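Side-chain contacts in alpha-L-rhamnosidase (PDB 4XHC), which hydrolyses terminal alpha-L-rhamnose residues from rhamnosides, as a two-domain glycoside hydrolase of family GH78: residues L156-V160 with L161-I165; H471-A474 with A475-C479. One frame throughout, in Å; residues are numbered along the deposited sequence.

Contact 1. Residues L156-V160 with L161-I165; sequences LWLDV and LPAEI
L158 meets three residues of 161-165 through its two methyl branches, and the pairing is wholly apolar. CD2 reaches I165, with CD1 of the isoleucine 3.9 Å from L158 CD2 and the two side chains running aslant. The other branch touches the turn and the start of the next strand: L158 CD1 lies 4.2 Å from L161 CD2 and 4.3 Å from A163 CB. With CG of L158 anti to the carbonyl carbon (chi1 -48°), CD1 is placed by L161 and A163 and CD2 by I165. L161 also packs on F187 and L189.

Within the bend the peptide bond between L161 and P162 is cis, and V160 O lies 3.7 Å from A163 CB, a van der Waals approach.

D159 takes no part in this packing: its OD1 forms a salt bridge with R169 of the second subunit, and V160 packs on P292 of that subunit.

The two strands do not pair; L158 bonds through its backbone to A122, whereas A163 bonds to C111. The turn therefore joins two antiparallel sheets, from strand 153-158 to strand 163-166, consistent with a beta-sandwich, with L158 set between the layers, touching C111 on one and L124 on the other.

Contact 2. Residues H471-A474 with A475-C479; sequences HYIA and ALLQC
L476 lies one helical turn beyond Y472 and leans back on it. Its CB sits 3.5 Å from I473 O. CG follows at 3.4 Å from Y472 O, and also approaches the ring at CE1. One tip, CD1, rests over a ring face: it lies 4.0 Å from the ring centroid of Y472, 16° off the normal, a CH-pi contact displaced toward the rim. The ring atom closest to CD1 is CZ, and I473 CD1 stands 4.4 Å from L476 CD1. The other tip, L476 CD2, stays 4.3 Å from Y472 CE1. Y472 has CG anti to its own nitrogen (chi1 176°), which swings the ring under L476 CD1.

This is the i to i+4 pairing of an alpha helix, here the last two turns of helix 466-478 in the predominantly helical catalytic domain, an (alpha/alpha)6 barrel in this family. The backbone repeats the same spacing: L476 N donates to Y472 O at 3.0 Å, and L477 N to I473 O with an N-H...O angle of 169°.

M451 of helix 444-456 packs against both Y472 and L476, and W430 meets the tyrosine edge-to-face. I473 CG2 touches L477 CD1 at 4.3 Å, while Q478 NE2 is bonded to V437 O.

How the contacts relate
Contacts 1 and 2 are separate in space and in sequence: their centres are 56 Å apart, their nearest atoms about 41 Å, and they lie on opposite sides of the chain's centre. The first lies at the subunit interface in the N-terminal beta domain; the second is buried in the helical domain, where no other chain of the assembly reaches it. Measured from the chain's centre, contact 1 lies at about 37 Å and contact 2 at about 20 Å. The bound rhamnose is nearer to 471-479, since the side chain of H471 is about 10 Å from it, yet no residue of either contact lines the sugar pocket.

Contact 1. Residues L156-V160 with L161-I165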
loop_
_atom_site.group_PDB
_atom_site.type_symbol
_atom_site.label_atom_id
_atom_site.label_comp_id
_atom_site.label_asym_id
_atom_site.label_seq_id
_atom_site.Cartn_x
_atom_site.Cartn_y
_atom_site.Cartn_z
ATOM N N LEU A 156 -2.515 -4.022 -0.467
ATOM C CA LEU A 156 -1.531 -5.034 -0.105
ATOM C C LEU A 156 -1.277 -5.971 -1.259
ATOM O O LEU A 156 -2.206 -6.368 -1.952
ATOM C CB LEU A 156 -2.049 -5.884 1.048
ATOM C CG LEU A 156 -2.236 -5.159 2.369
ATOM C CD1 LEU A 156 -3.092 -5.989 3.316
ATOM C CD2 LEU A 156 -0.867 -4.859 2.972
ATOM N N TRP A 157 -0.012 -6.330 -1.450
ATOM C CA TRP A 157 0.366 -7.378 -2.385
ATOM C C TRP A 157 1.075 -8.478 -1.609
ATOM O O TRP A 157 2.193 -8.293 -1.150
ATOM C CB TRP A 157 1.281 -6.829 -3.491
ATOM C CG TRP A 157 0.568 -5.971 -4.514
ATOM C CD1 TRP A 157 0.097 -6.360 -5.744
ATOM C CD2 TRP A 157 0.235 -4.590 -4.379
ATOM N NE1 TRP A 157 -0.506 -5.302 -6.376
ATOM C CE2 TRP A 157 -0.438 -4.205 -5.556
ATOM C CE3 TRP A 157 0.443 -3.639 -3.372
ATOM C CZ2 TRP A 157 -0.904 -2.917 -5.758
ATOM C CZ3 TRP A 157 -0.018 -2.357 -3.572
ATOM C CH2 TRP A 157 -0.683 -2.004 -4.762
ATOM N N LEU A 158 0.426 -9.626 -1.475
ATOM C CA LEU A 158 1.021 -10.769 -0.794
ATOM C C LEU A 158 1.713 -11.672 -1.812
ATOM O O LEU A 158 1.041 -12.350 -2.587
ATOM C CB LEU A 158 -0.062 -11.553 -0.063
ATOM C CG LEU A 158 -0.992 -10.680 0.772
ATOM C CD1 LEU A 158 -2.107 -11.496 1.404
ATOM C CD2 LEU A 158 -0.183 -9.957 1.828
ATOM N N ASP A 159 3.047 -11.677 -1.810
ATOM C CA ASP A 159 3.823 -12.559 -2.696
ATOM C C ASP A 159 3.758 -14.036 -2.273
ATOM O O ASP A 159 3.893 -14.926 -3.103
ATOM C CB ASP A 159 5.301 -12.123 -2.767
ATOM C CG ASP A 159 5.503 -10.760 -3.452
ATOM O OD1 ASP A 159 5.002 -10.573 -4.583
ATOM O OD2 ASP A 159 6.190 -9.880 -2.864
ATOM N N VAL A 160 3.549 -14.297 -0.989
ATOM C CA VAL A 160 3.688 -15.644 -0.438
ATOM C C VAL A 160 2.524 -16.003 0.477
ATOM O O VAL A 160 2.162 -15.225 1.353
ATOM C CB VAL A 160 4.991 -15.779 0.379
ATOM C CG1 VAL A 160 5.140 -17.196 0.923
ATOM C CG2 VAL A 160 6.201 -15.397 -0.466
ATOM N N LEU A 161 1.965 -17.194 0.269
ATOM C CA LEU A 161 0.879 -17.719 1.093
ATOM C C LEU A 161 1.298 -19.083 1.650
ATOM O O LEU A 161 2.043 -19.799 0.994
ATOM C CB LEU A 161 -0.396 -17.842 0.249
ATOM C CG LEU A 161 -0.904 -16.517 -0.354
ATOM C CD1 LEU A 161 -1.934 -16.757 -1.446
ATOM C CD2 LEU A 161 -1.477 -15.604 0.721
ATOM N N PRO A 162 0.872 -19.452 2.854
ATOM C CA PRO A 162 0.055 -18.621 3.742
ATOM C C PRO A 162 0.767 -17.362 4.253
ATOM O O PRO A 162 1.986 -17.295 4.217
ATOM C CB PRO A 162 -0.252 -19.571 4.917
ATOM C CG PRO A 162 0.806 -20.628 4.863
ATOM C CD PRO A 162 1.113 -20.797 3.412
ATOM N N ALA A 163 -0.010 -16.397 4.738
ATOM C CA ALA A 163 0.506 -15.100 5.161
ATOM C C ALA A 163 -0.023 -14.725 6.521
ATOM O O ALA A 163 -1.192 -14.965 6.819
ATOM C CB ALA A 163 0.093 -14.033 4.162
ATOM N N GLU A 164 0.842 -14.129 7.339
ATOM C CA GLU A 164 0.453 -13.557 8.628
ATOM C C GLU A 164 0.728 -12.069 8.556
ATOM O O GLU A 164 1.870 -11.674 8.413
ATOM C CB GLU A 164 1.257 -14.201 9.763
ATOM C CG GLU A 164 1.023 -13.578 11.142
ATOM C CD GLU A 164 1.165 -14.566 12.306
ATOM O OE1 GLU A 164 1.790 -15.638 12.145
ATOM O OE2 GLU A 164 0.637 -14.260 13.398
ATOM N N ILE A 165 -0.314 -11.249 8.639
ATOM C CA ILE A 165 -0.185 -9.804 8.419
ATOM C C ILE A 165 -0.537 -8.964 9.650
ATOM O O ILE A 165 -1.620 -9.095 10.209
ATOM C CB ILE A 165 -1.072 -9.353 7.240
ATOM C CG1 ILE A 165 -0.605 -10.009 5.932
ATOM C CG2 ILE A 165 -1.071 -7.831 7.111
ATOM C CD1 ILE A 165 0.856 -9.753 5.579
#

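Contact 2. Residues H471-A474 with A475-C479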
loop_
_atom_site.group_PDB
_atom_site.type_symbol
_atom_site.label_atom_id
_atom_site.label_comp_id
_atom_site.label_asym_id
_atom_site.label_seq_id
_atom_site.Cartn_x
_atom_site.Cartn_y
_atom_site.Cartn_z
ATOM N N HIS A 471 -21.260 24.320 26.377
ATOM C CA HIS A 471 -21.293 25.609 27.050
ATOM C C HIS A 471 -22.712 26.093 27.284
ATOM O O HIS A 471 -22.991 26.720 28.294
ATOM C CB HIS A 471 -20.461 26.624 26.269
ATOM C CG HIS A 471 -19.020 26.236 26.170
ATOM N ND1 HIS A 471 -18.545 25.424 25.164
ATOM C CD2 HIS A 471 -17.964 26.499 26.975
ATOM C CE1 HIS A 471 -17.251 25.224 25.340
ATOM N NE2 HIS A 471 -16.878 25.859 26.435
ATOM N N TYR A 472 -23.602 25.782 26.352
ATOM C CA TYR A 472 -25.027 26.038 26.518
ATOM C C TYR A 472 -25.551 25.331 27.768
ATOM O O TYR A 472 -26.290 25.916 28.566
ATOM C CB TYR A 472 -25.771 25.575 25.267
ATOM C CG TYR A 472 -27.270 25.694 25.321
ATOM C CD1 TYR A 472 -27.886 26.862 25.754
ATOM C CD2 TYR A 472 -28.076 24.642 24.898
ATOM C CE1 TYR A 472 -29.263 26.967 25.792
ATOM C CE2 TYR A 472 -29.456 24.743 24.928
ATOM C CZ TYR A 472 -30.039 25.906 25.379
ATOM O OH TYR A 472 -31.404 25.990 25.409
ATOM N N ILE A 473 -25.142 24.079 27.953
ATOM C CA ILE A 473 -25.541 23.305 29.138
ATOM C C ILE A 473 -25.007 23.949 30.411
ATOM O O ILE A 473 -25.727 24.069 31.404
ATOM C CB ILE A 473 -25.048 21.841 29.066
ATOM C CG1 ILE A 473 -25.661 21.122 27.857
ATOM C CG2 ILE A 473 -25.388 21.085 30.344
ATOM C CD1 ILE A 473 -27.169 21.242 27.759
ATOM N N ALA A 474 -23.741 24.344 30.378
ATOM C CA ALA A 474 -23.103 24.962 31.532
ATOM C C ALA A 474 -23.816 26.251 31.918
ATOM O O ALA A 474 -24.008 26.523 33.114
ATOM C CB ALA A 474 -21.641 25.237 31.240
ATOM N N ALA A 475 -24.204 27.036 30.910
ATOM C CA ALA A 475 -24.920 28.286 31.139
ATOM C C ALA A 475 -26.295 28.037 31.758
ATOM O O ALA A 475 -26.716 28.768 32.655
ATOM C CB ALA A 475 -25.048 29.082 29.851
ATOM N N LEU A 476 -26.993 27.010 31.292
ATOM C CA LEU A 476 -28.279 26.654 31.887
ATOM C C LEU A 476 -28.120 26.337 33.369
ATOM O O LEU A 476 -28.848 26.874 34.202
ATOM C CB LEU A 476 -28.921 25.476 31.149
ATOM C CG LEU A 476 -29.455 25.787 29.746
ATOM C CD1 LEU A 476 -29.773 24.507 28.989
ATOM C CD2 LEU A 476 -30.691 26.673 29.810
ATOM N N LEU A 477 -27.158 25.478 33.698
ATOM C CA LEU A 477 -26.916 25.085 35.098
ATOM C C LEU A 477 -26.533 26.284 35.979
ATOM O O LEU A 477 -27.039 26.426 37.089
ATOM C CB LEU A 477 -25.843 23.986 35.180
ATOM C CG LEU A 477 -26.263 22.598 34.670
ATOM C CD1 LEU A 477 -25.080 21.637 34.631
ATOM C CD2 LEU A 477 -27.385 22.013 35.522
ATOM N N GLN A 478 -25.659 27.148 35.466
ATOM C CA GLN A 478 -25.219 28.343 36.185
ATOM C C GLN A 478 -26.390 29.268 36.556
ATOM O O GLN A 478 -26.358 29.912 37.598
ATOM C CB GLN A 478 -24.186 29.095 35.340
ATOM C CG GLN A 478 -23.570 30.321 35.981
ATOM C CD GLN A 478 -22.805 31.168 34.976
ATOM O OE1 GLN A 478 -21.759 30.765 34.474
ATOM N NE2 GLN A 478 -23.327 32.359 34.686
ATOM N N CYS A 479 -27.423 29.318 35.717
ATOM C CA CYS A 479 -28.597 30.132 35.991
ATOM C C CYS A 479 -29.683 29.366 36.754
ATOM O O CYS A 479 -30.805 29.860 36.906
ATOM C CB CYS A 479 -29.173 30.678 34.687
ATOM S SG CYS A 479 -28.004 31.642 33.694
#